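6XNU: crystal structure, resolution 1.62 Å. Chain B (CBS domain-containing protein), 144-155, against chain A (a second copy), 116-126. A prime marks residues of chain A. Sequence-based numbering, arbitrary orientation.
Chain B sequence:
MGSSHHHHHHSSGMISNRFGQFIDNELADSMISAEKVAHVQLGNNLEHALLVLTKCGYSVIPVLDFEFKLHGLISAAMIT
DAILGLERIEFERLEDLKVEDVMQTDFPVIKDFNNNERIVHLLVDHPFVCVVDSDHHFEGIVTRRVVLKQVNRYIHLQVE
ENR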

# COMPACT_ATOMS: atom_id res chain seq x y z
N ARG B 144 5.27 -8.80 -3.97
CA ARG B 144 5.78 -9.70 -2.93
C ARG B 144 4.92 -10.94 -2.73
O ARG B 144 5.40 -11.92 -2.14
CB ARG B 144 5.88 -8.98 -1.58
CG ARG B 144 6.92 -7.88 -1.49
CD ARG B 144 6.87 -7.26 -0.10
NE ARG B 144 7.95 -6.31 0.14
CZ ARG B 144 7.86 -5.28 0.98
NH1 ARG B 144 8.90 -4.47 1.15
NH2 ARG B 144 6.72 -5.06 1.63
N ARG B 145 3.66 -10.93 -3.19
CA ARG B 145 2.72 -11.96 -2.78
C ARG B 145 3.13 -13.35 -3.27
O ARG B 145 2.93 -14.35 -2.57
CB ARG B 145 1.31 -11.62 -3.27
CG ARG B 145 0.28 -12.65 -2.86
CD ARG B 145 -1.13 -12.19 -3.13
NE ARG B 145 -2.09 -13.22 -2.74
CZ ARG B 145 -2.44 -14.23 -3.52
NH1 ARG B 145 -1.90 -14.35 -4.73
NH2 ARG B 145 -3.31 -15.13 -3.09
N VAL B 146 3.69 -13.43 -4.48
CA VAL B 146 4.08 -14.74 -5.02
C VAL B 146 5.13 -15.39 -4.14
O VAL B 146 5.11 -16.61 -3.94
CB VAL B 146 4.57 -14.60 -6.47
CG1 VAL B 146 5.70 -13.58 -6.56
CG2 VAL B 146 5.01 -15.96 -7.00
N VAL B 147 6.07 -14.60 -3.62
CA VAL B 147 7.09 -15.14 -2.72
C VAL B 147 6.44 -15.65 -1.44
O VAL B 147 6.78 -16.72 -0.94
CB VAL B 147 8.16 -14.07 -2.42
CG1 VAL B 147 9.22 -14.63 -1.48
CG2 VAL B 147 8.78 -13.57 -3.71
N LEU B 148 5.50 -14.88 -0.89
CA LEU B 148 4.79 -15.34 0.30
C LEU B 148 4.04 -16.64 0.03
O LEU B 148 4.02 -17.55 0.87
CB LEU B 148 3.83 -14.25 0.79
CG LEU B 148 4.40 -13.34 1.87
CD1 LEU B 148 4.65 -14.12 3.15
CD2 LEU B 148 5.69 -12.70 1.38
N LYS B 149 3.43 -16.74 -1.16
CA LYS B 149 2.75 -17.97 -1.56
C LYS B 149 3.70 -19.16 -1.51
O LYS B 149 3.37 -20.21 -0.94
CB LYS B 149 2.18 -17.80 -2.97
CG LYS B 149 0.84 -18.48 -3.19
CD LYS B 149 0.16 -17.98 -4.46
CE LYS B 149 -1.14 -18.73 -4.72
NZ LYS B 149 -2.16 -18.45 -3.66
N GLN B 150 4.90 -19.01 -2.09
CA GLN B 150 5.87 -20.10 -2.10
C GLN B 150 6.27 -20.50 -0.69
O GLN B 150 6.33 -21.69 -0.36
CB GLN B 150 7.11 -19.70 -2.91
CG GLN B 150 6.86 -19.36 -4.37
CD GLN B 150 8.11 -18.84 -5.06
OE1 GLN B 150 8.04 -18.26 -6.15
NE2 GLN B 150 9.27 -19.06 -4.45
N VAL B 151 6.57 -19.51 0.15
CA VAL B 151 6.99 -19.79 1.52
C VAL B 151 5.89 -20.54 2.27
O VAL B 151 6.16 -21.49 3.01
CB VAL B 151 7.38 -18.49 2.24
CG1 VAL B 151 7.73 -18.77 3.70
CG2 VAL B 151 8.52 -17.80 1.52
N ASN B 152 4.64 -20.10 2.10
CA ASN B 152 3.52 -20.80 2.73
C ASN B 152 3.47 -22.26 2.30
O ASN B 152 3.28 -23.15 3.14
CB ASN B 152 2.20 -20.10 2.39
CG ASN B 152 1.10 -20.40 3.39
OD1 ASN B 152 1.36 -20.71 4.56
ND2 ASN B 152 -0.14 -20.31 2.94
N ARG B 153 3.68 -22.53 1.01
CA ARG B 153 3.63 -23.90 0.52
C ARG B 153 4.78 -24.73 1.07
O ARG B 153 4.59 -25.88 1.48
CB ARG B 153 3.63 -23.92 -1.01
CG ARG B 153 2.47 -24.71 -1.61
CD ARG B 153 2.21 -24.32 -3.06
NE ARG B 153 1.61 -25.41 -3.83
CZ ARG B 153 1.78 -25.58 -5.13
NH1 ARG B 153 2.53 -24.74 -5.82
NH2 ARG B 153 1.20 -26.60 -5.75
N TYR B 154 5.99 -24.17 1.08
CA TYR B 154 7.13 -24.88 1.67
C TYR B 154 6.88 -25.19 3.14
O TYR B 154 7.16 -26.30 3.61
CB TYR B 154 8.41 -24.07 1.50
N ILE B 155 6.33 -24.23 3.88
CA ILE B 155 6.02 -24.42 5.29
C ILE B 155 4.72 -25.21 5.44
O ILE B 155 4.58 -26.32 4.92
CB ILE B 155 5.94 -23.08 6.04
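Chain A, residues 116-126: NERIVHLLVDH

How do the two backbones lie against each other? Both stretches are mainly α-helical: chain B is helical through residue 154, and the chain A helix starts at Asn116′. Their N-to-C directions make an angle of 150°, so chain A runs roughly antiparallel to chain B, with a signed crossing angle of -150°. The axes come within 8.5 Å, close enough for small side chains to pack directly against the opposing backbone. The register follows the reversed direction: Leu148 CA lies 5.3 Å from Val124′ CA, Asn152 CA 5.7 Å from His121′ CA, and Ile155 CA 6.5 Å from Glu117′ CA. Together the stretches bury 556 Å².

Which side chains fill the space between the helices? Val124′, in its t rotamer, is the knob of the contact, sitting in a hole formed by Arg145, Leu148, Lys149 and Asn152. Its CG2 is 3.8 Å from Leu148 O and 4.0 Å from Asn152 CB, so the methyl group rests on the backbone as well as on side chains. One turn earlier, Val120′ points toward chain B and meets Val151, CG1 to CG1 at 3.7 Å. Leu148 also points across the gap; its CD1 lies 3.7 Å from Leu123′ CB and 4.1 Å from Val120′ CG1, joining these residues in one apolar patch.

What holds the chain A helix near its C-terminal end? Arg145 leaves its helix sideways, but an extended side chain, t through chi1 to chi3, carries the guanidinium to Asp125′. There it forms a salt bridge in which NE and NH2 both donate hydrogen bonds to Asp125′ OD1, each at 3.0 Å. The carboxylate oxygen lies at the guanidinium edge, near its plane, where two N-H groups can converge on one acceptor. Asp125′ has its CA-to-CB bond directed away from chain B, yet the end of its side chain comes nearer.

What polar contact lies farther along the chain B helix? Asn152 ND2 donates a hydrogen bond to His121′ ND1 at 2.9 Å, approaching the imidazole at its edge, near the ring plane, as a ring-nitrogen acceptor requires. Accepting this bond means that ND1 carries no proton here. Beyond it the contact thins: Ile155 CB is 4.2 Å from Glu117′ CG, and the isoleucine side chain is not modelled past CB, so its further packing cannot be described.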

# COMPACT_ATOMS: atom_id res chain seq x y z
N ASN A 116 4.83 -19.69 13.66
CA ASN A 116 5.38 -18.99 12.50
C ASN A 116 4.51 -19.19 11.26
O ASN A 116 4.35 -18.27 10.46
CB ASN A 116 6.81 -19.47 12.21
CG ASN A 116 7.82 -18.93 13.21
OD1 ASN A 116 7.61 -17.89 13.83
ND2 ASN A 116 8.93 -19.65 13.38
N GLU A 117 3.96 -20.40 11.09
CA GLU A 117 3.27 -20.70 9.84
C GLU A 117 1.97 -19.92 9.70
O GLU A 117 1.62 -19.48 8.60
CB GLU A 117 2.99 -22.20 9.70
CG GLU A 117 2.48 -22.56 8.30
CD GLU A 117 1.81 -23.92 8.23
OE1 GLU A 117 2.15 -24.79 9.07
OE2 GLU A 117 0.95 -24.12 7.35
N ARG A 118 1.22 -19.75 10.79
CA ARG A 118 -0.02 -18.99 10.67
C ARG A 118 0.27 -17.54 10.30
O ARG A 118 -0.50 -16.93 9.55
CB ARG A 118 -0.84 -19.05 11.95
CG ARG A 118 -2.27 -18.57 11.74
CD ARG A 118 -2.84 -17.90 12.97
NE ARG A 118 -3.98 -17.05 12.66
CZ ARG A 118 -4.19 -15.86 13.22
NH1 ARG A 118 -3.33 -15.38 14.11
NH2 ARG A 118 -5.26 -15.14 12.89
N ILE A 119 1.38 -16.99 10.79
CA ILE A 119 1.73 -15.61 10.46
C ILE A 119 2.10 -15.50 8.99
O ILE A 119 1.60 -14.63 8.26
CB ILE A 119 2.86 -15.11 11.37
CG1 ILE A 119 2.32 -14.88 12.79
CG2 ILE A 119 3.49 -13.82 10.82
CD1 ILE A 119 3.38 -14.60 13.83
N VAL A 120 2.93 -16.43 8.51
CA VAL A 120 3.30 -16.42 7.09
C VAL A 120 2.06 -16.62 6.22
O VAL A 120 1.92 -15.99 5.17
CB VAL A 120 4.37 -17.49 6.82
CG1 VAL A 120 4.67 -17.57 5.34
CG2 VAL A 120 5.63 -17.18 7.61
N HIS A 121 1.14 -17.48 6.66
CA HIS A 121 -0.09 -17.71 5.92
C HIS A 121 -0.93 -16.44 5.81
O HIS A 121 -1.50 -16.14 4.75
CB HIS A 121 -0.89 -18.83 6.60
CG HIS A 121 -2.22 -19.09 5.97
ND1 HIS A 121 -2.36 -19.76 4.77
CD2 HIS A 121 -3.48 -18.77 6.37
CE1 HIS A 121 -3.64 -19.85 4.46
NE2 HIS A 121 -4.34 -19.26 5.42
N LEU A 122 -1.05 -15.68 6.91
CA LEU A 122 -1.81 -14.44 6.87
C LEU A 122 -1.17 -13.43 5.92
O LEU A 122 -1.87 -12.68 5.22
CB LEU A 122 -1.93 -13.85 8.27
CG LEU A 122 -2.82 -14.64 9.23
CD1 LEU A 122 -2.77 -14.03 10.61
CD2 LEU A 122 -4.25 -14.68 8.71
N LEU A 123 0.16 -13.40 5.88
CA LEU A 123 0.87 -12.43 5.06
C LEU A 123 0.72 -12.70 3.57
O LEU A 123 1.11 -11.86 2.76
CB LEU A 123 2.35 -12.38 5.46
CG LEU A 123 2.58 -11.76 6.85
CD1 LEU A 123 4.02 -11.98 7.32
CD2 LEU A 123 2.22 -10.28 6.85
N VAL A 124 0.14 -13.85 3.19
CA VAL A 124 -0.13 -14.11 1.78
C VAL A 124 -1.15 -13.11 1.23
O VAL A 124 -0.94 -12.49 0.18
CB VAL A 124 -0.61 -15.56 1.59
CG1 VAL A 124 -1.13 -15.77 0.17
CG2 VAL A 124 0.53 -16.52 1.89
N ASP A 125 -2.26 -12.94 1.93
CA ASP A 125 -3.30 -12.04 1.45
C ASP A 125 -3.35 -10.73 2.22
O ASP A 125 -4.26 -9.92 2.01
CB ASP A 125 -4.66 -12.73 1.47
CG ASP A 125 -4.79 -13.79 0.39
OD1 ASP A 125 -4.37 -13.53 -0.76
OD2 ASP A 125 -5.29 -14.89 0.69
N HIS A 126 -2.38 -10.50 3.11
CA HIS A 126 -2.33 -9.26 3.87
C HIS A 126 -0.92 -8.70 3.88
O HIS A 126 0.01 -9.37 4.36
CB HIS A 126 -2.85 -9.48 5.29
CG HIS A 126 -4.22 -10.07 5.35
ND1 HIS A 126 -4.45 -11.43 5.45
CD2 HIS A 126 -5.44 -9.49 5.29
CE1 HIS A 126 -5.75 -11.65 5.46
NE2 HIS A 126 -6.37 -10.49 5.36